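Local coordinates for protein cysteine hydrolase (PDB 6V98) that acts as a type VI secretion effector of Vibrio cholerae, probably a cysteine hydrolase of the papain-like peptidase clan delivered into competing cells, at residues R77-S82 and L105-E110; G55-Y60 and S82-K87; F6-V11 and G115-G120; S95-L100 and N197-S202. All coordinates share one frame; numbering follows the deposited sequence.

Contact 1: R77-S82 and L105-E110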
loop_
_atom_site.group_PDB
_atom_site.type_symbol
_atom_site.label_atom_id
_atom_site.label_comp_id
_atom_site.label_asym_id
_atom_site.label_seq_id
_atom_site.Cartn_x
_atom_site.Cartn_y
_atom_site.Cartn_z
ATOM N N ARG A 77 -3.716 1.604 -9.902
ATOM C CA ARG A 77 -2.760 0.949 -10.775
ATOM C C ARG A 77 -2.036 -0.142 -10.009
ATOM O O ARG A 77 -1.926 -0.117 -8.776
ATOM C CB ARG A 77 -1.783 1.961 -11.405
ATOM C CG ARG A 77 -0.546 2.265 -10.645
ATOM C CD ARG A 77 0.471 3.079 -11.501
ATOM N NE ARG A 77 1.559 3.540 -10.650
ATOM C CZ ARG A 77 2.563 4.323 -11.027
ATOM N NH1 ARG A 77 2.648 4.770 -12.279
ATOM N NH2 ARG A 77 3.489 4.659 -10.139
ATOM N N LYS A 78 -1.589 -1.126 -10.770
ATOM C CA LYS A 78 -0.838 -2.257 -10.268
ATOM C C LYS A 78 0.573 -2.114 -10.809
ATOM O O LYS A 78 0.745 -1.815 -11.992
ATOM C CB LYS A 78 -1.472 -3.554 -10.754
ATOM C CG LYS A 78 -0.692 -4.785 -10.446
ATOM C CD LYS A 78 -1.392 -6.000 -11.041
ATOM C CE LYS A 78 -0.792 -7.262 -10.458
ATOM N NZ LYS A 78 0.663 -7.353 -10.772
ATOM N N VAL A 79 1.567 -2.277 -9.945
ATOM C CA VAL A 79 2.969 -2.210 -10.352
ATOM C C VAL A 79 3.574 -3.582 -10.121
ATOM O O VAL A 79 3.535 -4.091 -8.997
ATOM C CB VAL A 79 3.755 -1.148 -9.572
ATOM C CG1 VAL A 79 5.211 -1.106 -10.073
ATOM C CG2 VAL A 79 3.086 0.211 -9.687
ATOM N N GLY A 80 4.137 -4.175 -11.172
ATOM C CA GLY A 80 4.840 -5.437 -11.011
ATOM C C GLY A 80 6.032 -5.310 -10.078
ATOM O O GLY A 80 6.810 -4.360 -10.205
ATOM N N VAL A 81 6.171 -6.235 -9.124
ATOM C CA VAL A 81 7.305 -6.269 -8.206
ATOM C C VAL A 81 7.802 -7.704 -8.088
ATOM O O VAL A 81 7.131 -8.660 -8.487
ATOM C CB VAL A 81 6.972 -5.711 -6.804
ATOM C CG1 VAL A 81 6.686 -4.208 -6.870
ATOM C CG2 VAL A 81 5.796 -6.466 -6.185
ATOM N N SER A 82 9.005 -7.846 -7.540
ATOM C CA SER A 82 9.536 -9.174 -7.281
ATOM C C SER A 82 8.720 -9.865 -6.196
ATOM O O SER A 82 8.101 -9.218 -5.349
ATOM C CB SER A 82 11.008 -9.097 -6.858
ATOM O OG SER A 82 11.803 -8.481 -7.863
ATOM N N LEU A 105 11.391 3.326 -5.945
ATOM C CA LEU A 105 11.774 3.899 -7.231
ATOM C C LEU A 105 10.558 4.122 -8.114
ATOM O O LEU A 105 10.413 5.184 -8.732
ATOM C CB LEU A 105 12.768 2.979 -7.950
ATOM C CG LEU A 105 13.075 3.392 -9.392
ATOM C CD1 LEU A 105 13.633 4.809 -9.420
ATOM C CD2 LEU A 105 14.061 2.419 -10.062
ATOM N N ARG A 106 9.677 3.122 -8.184
ATOM C CA ARG A 106 8.649 3.090 -9.219
ATOM C C ARG A 106 7.451 3.934 -8.835
ATOM O O ARG A 106 6.807 4.517 -9.711
ATOM C CB ARG A 106 8.207 1.644 -9.485
ATOM C CG ARG A 106 9.230 0.851 -10.301
ATOM C CD ARG A 106 9.004 -0.658 -10.286
ATOM N NE ARG A 106 10.204 -1.346 -10.810
ATOM C CZ ARG A 106 10.385 -2.664 -10.784
ATOM N NH1 ARG A 106 9.448 -3.448 -10.274
ATOM N NH2 ARG A 106 11.506 -3.202 -11.265
ATOM N N SER A 107 7.157 4.012 -7.540
ATOM C CA SER A 107 5.960 4.678 -7.040
ATOM C C SER A 107 6.237 5.725 -5.974
ATOM O O SER A 107 5.329 6.488 -5.643
ATOM C CB SER A 107 4.979 3.642 -6.465
ATOM O OG SER A 107 4.557 2.739 -7.466
ATOM N N GLY A 108 7.440 5.781 -5.417
ATOM C CA GLY A 108 7.644 6.573 -4.224
ATOM C C GLY A 108 8.670 7.684 -4.287
ATOM O O GLY A 108 9.138 8.129 -3.232
ATOM N N GLN A 109 9.026 8.148 -5.491
ATOM C CA GLN A 109 9.954 9.269 -5.661
ATOM C C GLN A 109 11.300 8.996 -4.985
ATOM O O GLN A 109 12.012 9.923 -4.564
ATOM C CB GLN A 109 9.342 10.579 -5.153
ATOM C CG GLN A 109 8.139 11.024 -5.996
ATOM C CD GLN A 109 7.603 12.389 -5.602
ATOM O OE1 GLN A 109 8.123 13.034 -4.696
ATOM N NE2 GLN A 109 6.528 12.822 -6.273
ATOM N N GLU A 110 11.650 7.716 -4.881
ATOM C CA GLU A 110 12.934 7.291 -4.342
ATOM C C GLU A 110 13.118 7.804 -2.922
ATOM O O GLU A 110 14.218 8.174 -2.512
ATOM C CB GLU A 110 14.095 7.731 -5.245
ATOM C CG GLU A 110 14.072 7.081 -6.622
ATOM C CD GLU A 110 15.109 7.673 -7.551
ATOM O OE1 GLU A 110 14.836 8.719 -8.159
ATOM O OE2 GLU A 110 16.211 7.109 -7.632
#

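Contact 2: G55-Y60 and S82-K87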
loop_
_atom_site.group_PDB
_atom_site.type_symbol
_atom_site.label_atom_id
_atom_site.label_comp_id
_atom_site.label_asym_id
_atom_site.label_seq_id
_atom_site.Cartn_x
_atom_site.Cartn_y
_atom_site.Cartn_z
ATOM N N GLY A 55 4.784 -16.706 -1.064
ATOM C CA GLY A 55 5.584 -15.520 -1.255
ATOM C C GLY A 55 5.232 -14.709 -2.483
ATOM O O GLY A 55 5.912 -13.711 -2.760
ATOM N N VAL A 56 4.207 -15.115 -3.237
ATOM C CA VAL A 56 3.747 -14.315 -4.367
ATOM C C VAL A 56 3.315 -12.944 -3.865
ATOM O O VAL A 56 2.540 -12.835 -2.905
ATOM C CB VAL A 56 2.598 -15.032 -5.097
ATOM C CG1 VAL A 56 1.995 -14.126 -6.155
ATOM C CG2 VAL A 56 3.086 -16.341 -5.728
ATOM N N THR A 57 3.806 -11.891 -4.529
ATOM C CA THR A 57 3.703 -10.509 -4.074
ATOM C C THR A 57 3.014 -9.645 -5.129
ATOM O O THR A 57 3.297 -9.765 -6.323
ATOM C CB THR A 57 5.111 -9.948 -3.770
ATOM O OG1 THR A 57 5.752 -10.784 -2.801
ATOM C CG2 THR A 57 5.050 -8.538 -3.210
ATOM N N ARG A 58 2.114 -8.771 -4.681
ATOM C CA ARG A 58 1.455 -7.776 -5.519
ATOM C C ARG A 58 1.618 -6.396 -4.900
ATOM O O ARG A 58 1.738 -6.251 -3.685
ATOM C CB ARG A 58 -0.055 -8.057 -5.678
ATOM C CG ARG A 58 -0.380 -9.470 -6.095
ATOM C CD ARG A 58 0.028 -9.681 -7.531
ATOM N NE ARG A 58 -0.431 -10.969 -8.034
ATOM C CZ ARG A 58 0.370 -11.911 -8.521
ATOM N NH1 ARG A 58 1.688 -11.719 -8.570
ATOM N NH2 ARG A 58 -0.149 -13.052 -8.958
ATOM N N TYR A 59 1.566 -5.369 -5.744
ATOM C CA TYR A 59 1.568 -3.992 -5.271
ATOM C C TYR A 59 0.497 -3.214 -6.021
ATOM O O TYR A 59 0.426 -3.282 -7.252
ATOM C CB TYR A 59 2.946 -3.330 -5.444
ATOM C CG TYR A 59 2.945 -1.874 -5.036
ATOM C CD1 TYR A 59 2.697 -0.873 -5.974
ATOM C CD2 TYR A 59 3.151 -1.499 -3.713
ATOM C CE1 TYR A 59 2.662 0.466 -5.603
ATOM C CE2 TYR A 59 3.105 -0.166 -3.331
ATOM C CZ TYR A 59 2.863 0.805 -4.276
ATOM O OH TYR A 59 2.837 2.130 -3.917
ATOM N N TYR A 60 -0.349 -2.501 -5.270
ATOM C CA TYR A 60 -1.406 -1.669 -5.823
ATOM C C TYR A 60 -1.374 -0.300 -5.169
ATOM O O TYR A 60 -0.957 -0.152 -4.015
ATOM C CB TYR A 60 -2.793 -2.292 -5.591
ATOM C CG TYR A 60 -3.154 -3.412 -6.533
ATOM C CD1 TYR A 60 -2.667 -4.710 -6.346
ATOM C CD2 TYR A 60 -3.998 -3.174 -7.607
ATOM C CE1 TYR A 60 -3.024 -5.740 -7.228
ATOM C CE2 TYR A 60 -4.362 -4.181 -8.483
ATOM C CZ TYR A 60 -3.882 -5.456 -8.299
ATOM O OH TYR A 60 -4.270 -6.423 -9.204
ATOM N N SER A 82 9.005 -7.846 -7.540
ATOM C CA SER A 82 9.536 -9.174 -7.281
ATOM C C SER A 82 8.720 -9.865 -6.196
ATOM O O SER A 82 8.101 -9.218 -5.349
ATOM C CB SER A 82 11.008 -9.097 -6.858
ATOM O OG SER A 82 11.803 -8.481 -7.863
ATOM N N ASN A 83 8.721 -11.193 -6.229
ATOM C CA ASN A 83 8.181 -11.946 -5.109
ATOM C C ASN A 83 9.197 -11.992 -3.975
ATOM O O ASN A 83 10.407 -11.861 -4.185
ATOM C CB ASN A 83 7.818 -13.364 -5.535
ATOM C CG ASN A 83 6.691 -13.380 -6.541
ATOM O OD1 ASN A 83 5.833 -12.506 -6.526
ATOM N ND2 ASN A 83 6.695 -14.369 -7.422
ATOM N N VAL A 84 8.697 -12.189 -2.764
ATOM C CA VAL A 84 9.550 -12.338 -1.602
ATOM C C VAL A 84 9.778 -13.821 -1.336
ATOM O O VAL A 84 9.105 -14.689 -1.887
ATOM C CB VAL A 84 8.963 -11.633 -0.357
ATOM C CG1 VAL A 84 8.790 -10.144 -0.624
ATOM C CG2 VAL A 84 7.631 -12.269 0.058
ATOM N N THR A 85 10.738 -14.116 -0.470
ATOM C CA THR A 85 11.006 -15.470 -0.008
ATOM C C THR A 85 10.497 -15.614 1.414
ATOM O O THR A 85 10.815 -14.790 2.276
ATOM C CB THR A 85 12.497 -15.786 -0.061
ATOM O OG1 THR A 85 12.971 -15.569 -1.396
ATOM C CG2 THR A 85 12.741 -17.236 0.351
ATOM N N ILE A 86 9.692 -16.641 1.650
ATOM C CA ILE A 86 9.210 -16.961 2.981
ATOM C C ILE A 86 10.050 -18.110 3.509
ATOM O O ILE A 86 10.229 -19.124 2.823
ATOM C CB ILE A 86 7.720 -17.339 2.976
ATOM C CG1 ILE A 86 6.875 -16.323 2.202
ATOM C CG2 ILE A 86 7.225 -17.468 4.411
ATOM C CD1 ILE A 86 6.839 -14.953 2.816
ATOM N N LYS A 87 10.574 -17.954 4.720
ATOM C CA LYS A 87 11.391 -18.978 5.360
ATOM C C LYS A 87 10.884 -19.150 6.782
ATOM O O LYS A 87 10.975 -18.221 7.591
ATOM C CB LYS A 87 12.869 -18.594 5.343
ATOM C CG LYS A 87 13.730 -19.425 6.277
ATOM C CD LYS A 87 14.926 -20.004 5.552
ATOM C CE LYS A 87 15.633 -21.045 6.408
ATOM N NZ LYS A 87 14.735 -22.191 6.723
HETATM O O HOH W 1 3.869 -13.778 -9.397
#

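Contact 3: F6-V11 and G115-G120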
loop_
_atom_site.group_PDB
_atom_site.type_symbol
_atom_site.label_atom_id
_atom_site.label_comp_id
_atom_site.label_asym_id
_atom_site.label_seq_id
_atom_site.Cartn_x
_atom_site.Cartn_y
_atom_site.Cartn_z
ATOM N N PHE A 6 0.264 -11.497 4.315
ATOM C CA PHE A 6 0.796 -10.203 4.713
ATOM C C PHE A 6 0.104 -9.110 3.915
ATOM O O PHE A 6 -0.065 -9.236 2.698
ATOM C CB PHE A 6 2.310 -10.077 4.450
ATOM C CG PHE A 6 3.162 -11.135 5.113
ATOM C CD1 PHE A 6 3.207 -12.423 4.612
ATOM C CD2 PHE A 6 3.965 -10.812 6.200
ATOM C CE1 PHE A 6 4.030 -13.394 5.209
ATOM C CE2 PHE A 6 4.785 -11.775 6.806
ATOM C CZ PHE A 6 4.809 -13.061 6.309
ATOM N N LEU A 7 -0.289 -8.043 4.606
ATOM C CA LEU A 7 -0.716 -6.797 3.972
ATOM C C LEU A 7 0.136 -5.682 4.567
ATOM O O LEU A 7 0.134 -5.480 5.787
ATOM C CB LEU A 7 -2.213 -6.525 4.187
ATOM C CG LEU A 7 -2.813 -5.488 3.230
ATOM C CD1 LEU A 7 -2.956 -6.098 1.830
ATOM C CD2 LEU A 7 -4.169 -4.973 3.730
ATOM N N ILE A 8 0.883 -4.989 3.713
ATOM C CA ILE A 8 1.837 -3.980 4.160
ATOM C C ILE A 8 1.458 -2.650 3.525
ATOM O O ILE A 8 1.942 -2.328 2.426
ATOM C CB ILE A 8 3.280 -4.373 3.805
ATOM C CG1 ILE A 8 3.578 -5.783 4.314
ATOM C CG2 ILE A 8 4.271 -3.367 4.381
ATOM C CD1 ILE A 8 4.978 -6.257 3.973
ATOM N N PRO A 9 0.568 -1.882 4.149
ATOM C CA PRO A 9 0.397 -0.482 3.755
ATOM C C PRO A 9 1.741 0.214 3.824
ATOM O O PRO A 9 2.482 0.061 4.798
ATOM C CB PRO A 9 -0.585 0.065 4.802
ATOM C CG PRO A 9 -1.333 -1.162 5.315
ATOM C CD PRO A 9 -0.288 -2.258 5.288
ATOM N N VAL A 10 2.071 0.969 2.778
ATOM C CA VAL A 10 3.325 1.719 2.729
ATOM C C VAL A 10 2.995 3.172 2.419
ATOM O O VAL A 10 2.180 3.451 1.536
ATOM C CB VAL A 10 4.312 1.123 1.702
ATOM C CG1 VAL A 10 4.764 -0.275 2.169
ATOM C CG2 VAL A 10 3.692 1.032 0.315
ATOM N N VAL A 11 3.602 4.094 3.165
ATOM C CA VAL A 11 3.473 5.522 2.922
ATOM C C VAL A 11 4.861 6.081 2.643
ATOM O O VAL A 11 5.849 5.656 3.252
ATOM C CB VAL A 11 2.810 6.243 4.117
ATOM C CG1 VAL A 11 2.841 7.754 3.930
ATOM C CG2 VAL A 11 1.358 5.754 4.291
ATOM N N GLY A 115 5.667 2.087 7.086
ATOM C CA GLY A 115 4.654 1.076 6.857
ATOM C C GLY A 115 4.200 0.406 8.141
ATOM O O GLY A 115 4.739 0.649 9.224
ATOM N N VAL A 116 3.168 -0.421 8.002
ATOM C CA VAL A 116 2.757 -1.361 9.038
ATOM C C VAL A 116 2.652 -2.730 8.395
ATOM O O VAL A 116 2.396 -2.850 7.192
ATOM C CB VAL A 116 1.415 -0.976 9.712
ATOM C CG1 VAL A 116 1.570 0.323 10.480
ATOM C CG2 VAL A 116 0.275 -0.885 8.668
ATOM N N VAL A 117 2.826 -3.771 9.202
ATOM C CA VAL A 117 2.760 -5.144 8.719
ATOM C C VAL A 117 1.555 -5.804 9.367
ATOM O O VAL A 117 1.524 -6.004 10.586
ATOM C CB VAL A 117 4.050 -5.916 9.017
ATOM C CG1 VAL A 117 3.951 -7.314 8.467
ATOM C CG2 VAL A 117 5.265 -5.175 8.422
ATOM N N LEU A 118 0.567 -6.158 8.551
ATOM C CA LEU A 118 -0.680 -6.744 9.015
ATOM C C LEU A 118 -0.740 -8.192 8.564
ATOM O O LEU A 118 -0.243 -8.536 7.491
ATOM C CB LEU A 118 -1.885 -5.989 8.444
ATOM C CG LEU A 118 -1.835 -4.470 8.516
ATOM C CD1 LEU A 118 -3.027 -3.890 7.806
ATOM C CD2 LEU A 118 -1.763 -4.014 9.973
ATOM N N ARG A 119 -1.373 -9.034 9.374
ATOM C CA ARG A 119 -1.397 -10.467 9.110
ATOM C C ARG A 119 -2.813 -11.020 9.194
ATOM O O ARG A 119 -3.601 -10.621 10.055
ATOM C CB ARG A 119 -0.496 -11.227 10.103
ATOM C CG ARG A 119 0.967 -10.783 10.095
ATOM C CD ARG A 119 1.665 -11.048 8.762
ATOM N NE ARG A 119 1.746 -12.467 8.411
ATOM C CZ ARG A 119 2.611 -13.328 8.950
ATOM N NH1 ARG A 119 3.463 -12.929 9.882
ATOM N NH2 ARG A 119 2.621 -14.594 8.559
ATOM N N GLY A 120 -3.101 -11.993 8.342
ATOM C CA GLY A 120 -4.378 -12.676 8.380
ATOM C C GLY A 120 -4.492 -13.587 7.179
ATOM O O GLY A 120 -3.580 -13.681 6.354
#

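Contact 4: S95-L100 and N197-S202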
loop_
_atom_site.group_PDB
_atom_site.type_symbol
_atom_site.label_atom_id
_atom_site.label_comp_id
_atom_site.label_asym_id
_atom_site.label_seq_id
_atom_site.Cartn_x
_atom_site.Cartn_y
_atom_site.Cartn_z
ATOM N N SER A 95 14.899 -10.272 0.653
ATOM C CA SER A 95 13.876 -10.319 -0.387
ATOM C C SER A 95 12.859 -9.205 -0.214
ATOM O O SER A 95 12.322 -8.700 -1.205
ATOM C CB SER A 95 13.187 -11.686 -0.400
ATOM O OG SER A 95 12.335 -11.858 0.723
ATOM N N LEU A 96 12.587 -8.801 1.028
ATOM C CA LEU A 96 11.705 -7.660 1.238
ATOM C C LEU A 96 12.398 -6.359 0.846
ATOM O O LEU A 96 11.774 -5.473 0.249
ATOM C CB LEU A 96 11.233 -7.622 2.694
ATOM C CG LEU A 96 10.247 -6.492 2.997
ATOM C CD1 LEU A 96 9.038 -6.648 2.128
ATOM C CD2 LEU A 96 9.865 -6.506 4.471
ATOM N N LEU A 97 13.697 -6.238 1.145
ATOM C CA LEU A 97 14.459 -5.067 0.714
ATOM C C LEU A 97 14.390 -4.878 -0.797
ATOM O O LEU A 97 14.338 -3.744 -1.286
ATOM C CB LEU A 97 15.929 -5.191 1.142
ATOM C CG LEU A 97 16.363 -4.730 2.534
ATOM C CD1 LEU A 97 17.778 -5.243 2.829
ATOM C CD2 LEU A 97 16.298 -3.210 2.640
ATOM N N LYS A 98 14.423 -5.973 -1.558
ATOM C CA LYS A 98 14.383 -5.857 -3.011
ATOM C C LYS A 98 13.058 -5.268 -3.472
ATOM O O LYS A 98 13.023 -4.419 -4.371
ATOM C CB LYS A 98 14.616 -7.224 -3.650
ATOM C CG LYS A 98 14.646 -7.202 -5.158
ATOM C CD LYS A 98 14.991 -8.565 -5.704
ATOM C CE LYS A 98 14.948 -8.557 -7.211
ATOM N NZ LYS A 98 15.179 -9.924 -7.744
ATOM N N VAL A 99 11.957 -5.690 -2.841
ATOM C CA VAL A 99 10.638 -5.164 -3.171
ATOM C C VAL A 99 10.513 -3.713 -2.738
ATOM O O VAL A 99 9.916 -2.894 -3.443
ATOM C CB VAL A 99 9.544 -6.030 -2.518
ATOM C CG1 VAL A 99 8.160 -5.358 -2.644
ATOM C CG2 VAL A 99 9.532 -7.414 -3.146
ATOM N N LEU A 100 11.032 -3.377 -1.553
ATOM C CA LEU A 100 10.883 -2.012 -1.065
ATOM C C LEU A 100 11.631 -1.042 -1.967
ATOM O O LEU A 100 11.114 0.025 -2.314
ATOM C CB LEU A 100 11.367 -1.914 0.379
ATOM C CG LEU A 100 10.480 -2.654 1.402
ATOM C CD1 LEU A 100 11.074 -2.575 2.806
ATOM C CD2 LEU A 100 9.030 -2.114 1.382
ATOM N N ASN A 197 19.343 1.947 1.666
ATOM C CA ASN A 197 18.770 0.625 1.389
ATOM C C ASN A 197 18.767 -0.236 2.643
ATOM O O ASN A 197 19.209 -1.386 2.645
ATOM C CB ASN A 197 19.483 -0.075 0.231
ATOM C CG ASN A 197 18.655 -1.214 -0.375
ATOM O OD1 ASN A 197 17.424 -1.128 -0.491
ATOM N ND2 ASN A 197 19.331 -2.285 -0.767
ATOM N N LYS A 198 18.254 0.341 3.724
ATOM C CA LYS A 198 18.169 -0.342 5.004
ATOM C C LYS A 198 16.719 -0.423 5.450
ATOM O O LYS A 198 15.969 0.550 5.337
ATOM C CB LYS A 198 18.983 0.369 6.083
ATOM C CG LYS A 198 19.251 -0.498 7.319
ATOM C CD LYS A 198 18.888 0.213 8.621
ATOM C CE LYS A 198 19.244 -0.630 9.847
ATOM N NZ LYS A 198 18.345 -1.797 10.057
ATOM N N LEU A 199 16.359 -1.574 5.997
ATOM C CA LEU A 199 15.028 -1.859 6.501
ATOM C C LEU A 199 15.116 -2.071 8.004
ATOM O O LEU A 199 16.052 -2.705 8.500
ATOM C CB LEU A 199 14.494 -3.110 5.804
ATOM C CG LEU A 199 13.206 -3.881 6.002
ATOM C CD1 LEU A 199 13.139 -4.865 4.849
ATOM C CD2 LEU A 199 13.211 -4.623 7.313
ATOM N N THR A 200 14.139 -1.542 8.729
ATOM C CA THR A 200 14.023 -1.754 10.161
ATOM C C THR A 200 12.576 -2.108 10.452
ATOM O O THR A 200 11.669 -1.366 10.067
ATOM C CB THR A 200 14.440 -0.506 10.945
ATOM O OG1 THR A 200 15.766 -0.116 10.563
ATOM C CG2 THR A 200 14.430 -0.786 12.430
ATOM N N VAL A 201 12.355 -3.244 11.097
ATOM C CA VAL A 201 11.024 -3.611 11.560
ATOM C C VAL A 201 11.037 -3.499 13.075
ATOM O O VAL A 201 12.022 -3.877 13.725
ATOM C CB VAL A 201 10.614 -5.026 11.096
ATOM C CG1 VAL A 201 9.378 -5.497 11.836
ATOM C CG2 VAL A 201 10.353 -5.050 9.595
ATOM N N SER A 202 9.986 -2.918 13.641
ATOM C CA SER A 202 10.007 -2.691 15.076
ATOM C C SER A 202 8.592 -2.778 15.619
ATOM O O SER A 202 7.620 -2.957 14.877
ATOM C CB SER A 202 10.662 -1.350 15.414
ATOM O OG SER A 202 9.938 -0.268 14.858
#

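Contact 1: R77-S82 and L105-E110
Val79 and Arg106 make the apolar part of this contact: CG1 of Val79 lies 3.8 Å from CD of Arg106 and also near its CB, so the valine packs on the aliphatic stem of the arginine, the two side chains crossing obliquely. CG1, anti to the backbone N (chi1 -179°), is the branch that meets Arg106, which leaves CG2 for Ser107, 3.7 Å from OG.

In the fold, the contact sets the outermost strand 75-78 of the antiparallel sheet, with the loop after it, against the C-terminal end of helix 93-107.

The polar approaches lie around two guanidinium groups. The extended Arg106 chain runs past Val79 and brings NH1 to 2.8 Å from Gly80 O, with that oxygen near the guanidinium plane, at its edge. At the level of Ser107, the Arg77 chain is extended as far as NE; beyond it NH2 lies 3.3 Å from Arg106 O and 3.5 Å from Ser107 OG, both oblique to its plane. The neighbouring strand 57-63 contributes Glu61, whose carboxylate forms a salt bridge with Arg77 NE and accepts a hydrogen bond from Ser107 OG, both through OE2.

Contact 2: G55-Y60 and S82-K87
Ser82 begins the contact with its backbone, its O lying 3.5 Å from Thr57 CB. This loop, which leaves edge strand 75-78, runs beside the start of strand 57-63 in the antiparallel sheet, and the segments meet through two hydrogen bonds, one backbone to backbone, one to an asparagine side chain, with Thr57, Val84 and Ile86 packing around them. Ser82 O is buried here without a polar partner in the model, whereas Ser82 OG hydrogen-bonds Glu102 of helix 93-107.

Asn83 follows, lying side by side with Val56 and pointing the same way. Its OD1 accepts a 2.9 Å hydrogen bond from Thr57 N; the N-H points fairly straight at the oxygen (155°), but the nitrogen stands well above the amide plane. On the other branch, ND2 reaches a water through a weak bond, and that water also accepts from Arg58 NH1 at the edge of its guanidinium. Val56 CG1 lies over one face of this guanidinium, toward its rim.

At Val84 the backbone takes over: its N donates to Gly55 O at 3.2 Å. CG2 of Val84 comes to 3.6 Å from the same oxygen, and Ile50 and Ser95 border this side chain.

Ile86, in the short strand 86-87, packs CG1 on Gly55 CA at 3.8 Å. Gly55 has a positive phi (79°), where a CB would press on the carbonyl oxygen of the residue before; here it would also run into Val84 O. Gly55 O also accepts from Thr57 OG1 at 2.9 Å, with the hydroxyl oxygen above the carbonyl plane.

Contact 3: F6-V11 and G115-G120
Phe6 has the most surface buried in this contact: Arg119 lies over one face of its ring, NE above the centre. The guanidinium lies flat on the ring, planes 7° apart, with CZ 3.7 Å from the ring centroid: a stacked cation-pi pair. Arg119 gets there by bending its chain at chi2 and chi3 (-64° and -63°), which folds it back over its cross-strand neighbour. The ring edge meets Val117, CD2 to CG1 4.2 Å.

Leu118, next in buried area, pairs with Leu7 through two backbone hydrogen bonds, each 2.9 Å between N and O (Leu7 N to Leu118 O, and Leu118 N to Leu7 O). This hydrogen-bonded pair alternates with the non-hydrogen-bonded pair Phe6-Arg119, as expected of antiparallel strands at the centre of a sheet. Leu118 CD1 reaches the ring of Pro9.

Pro9 packs CD and CG on Val116 CG2, each at 3.7 Å, the side chains crossing at about a right angle. Its ring nitrogen has no hydrogen to donate, and Val116 O, buried, has no hydrogen-bond partner in the model; Ile8 CA-H points at it, with carbon and oxygen 3.3 Å apart. The return bond, Val116 N to Pro9 O, is weak.

Arg119 NE and NH2 also donate to the backbone oxygens of Asp5 and Asp4, so its positive charge is probably held by the ring face and the carbonyl oxygens together.

Contact 4: S95-L100 and N197-S202
Leu199 points its side chain into three leucines of helix 93-107, and one methyl does most of the work. Its CD1 lies 3.7 Å from Leu96 CD2 and equally 3.7 Å from Leu100 CD1, so it sits between side chains one helical turn apart; both cross Leu199 at about a right angle. With CG of Leu199 anti to the backbone N (chi1 176°), the branch point is turned toward Leu96, and CD1 lies beyond it.

Leu97 comes in obliquely nearer the backbone of the strand. Its CD2 is 3.6 Å from Leu199 CB and 3.4 Å from Asn197 O, and Asn197 OD1 lies 3.9 Å from the same methyl. No hydrogen bond crosses the contact, which is therefore apolar packing with carbonyl oxygens at its margin.

Helix and strand belong to a layered alpha-beta fold: strand 198-202 is the outermost on its side of the seven-stranded antiparallel sheet, and the helix segment crosses it at 114°, the axes 9.0 Å apart at closest approach. The chain enters this strand through a G1 beta bulge, in which Asn197 and Lys198 both face Asp193.

Further out, Tyr192 of the adjoining strand 188-193 hydrogen-bonds Asn197 OD1 through its hydroxyl and touches Leu97. Ile48 of strand 44-50 lies against Leu100. On the far side of the strand from the helix, Lys198 curls back, its NZ donating to Leu199 O at 2.9 Å and also to Thr200 OG1.

All four contacts reach the same seven-stranded antiparallel sheet. Contact 3 joins two inner strands, while contact 1 involves outermost strand 75-78 and contact 4 the opposite outermost strand, 198-202; both draw on helix 93-107, so this helix and the loop before it tie both sheet edges to inner strands. Centres lie about 12 to 16 Å apart. Contacts 1 and 2 share Ser82, and Val79 N probably bonds to Tyr59 O. Contact 2 also meets contact 4, where Thr85 N approaches Ser95 OG, and contact 3, through Ile86 and Phe6. Along the chain, contact 3 spans contacts 1 and 2, which cross each other; contact 4 opens after contact 2 closes and brings in the C-terminal strand.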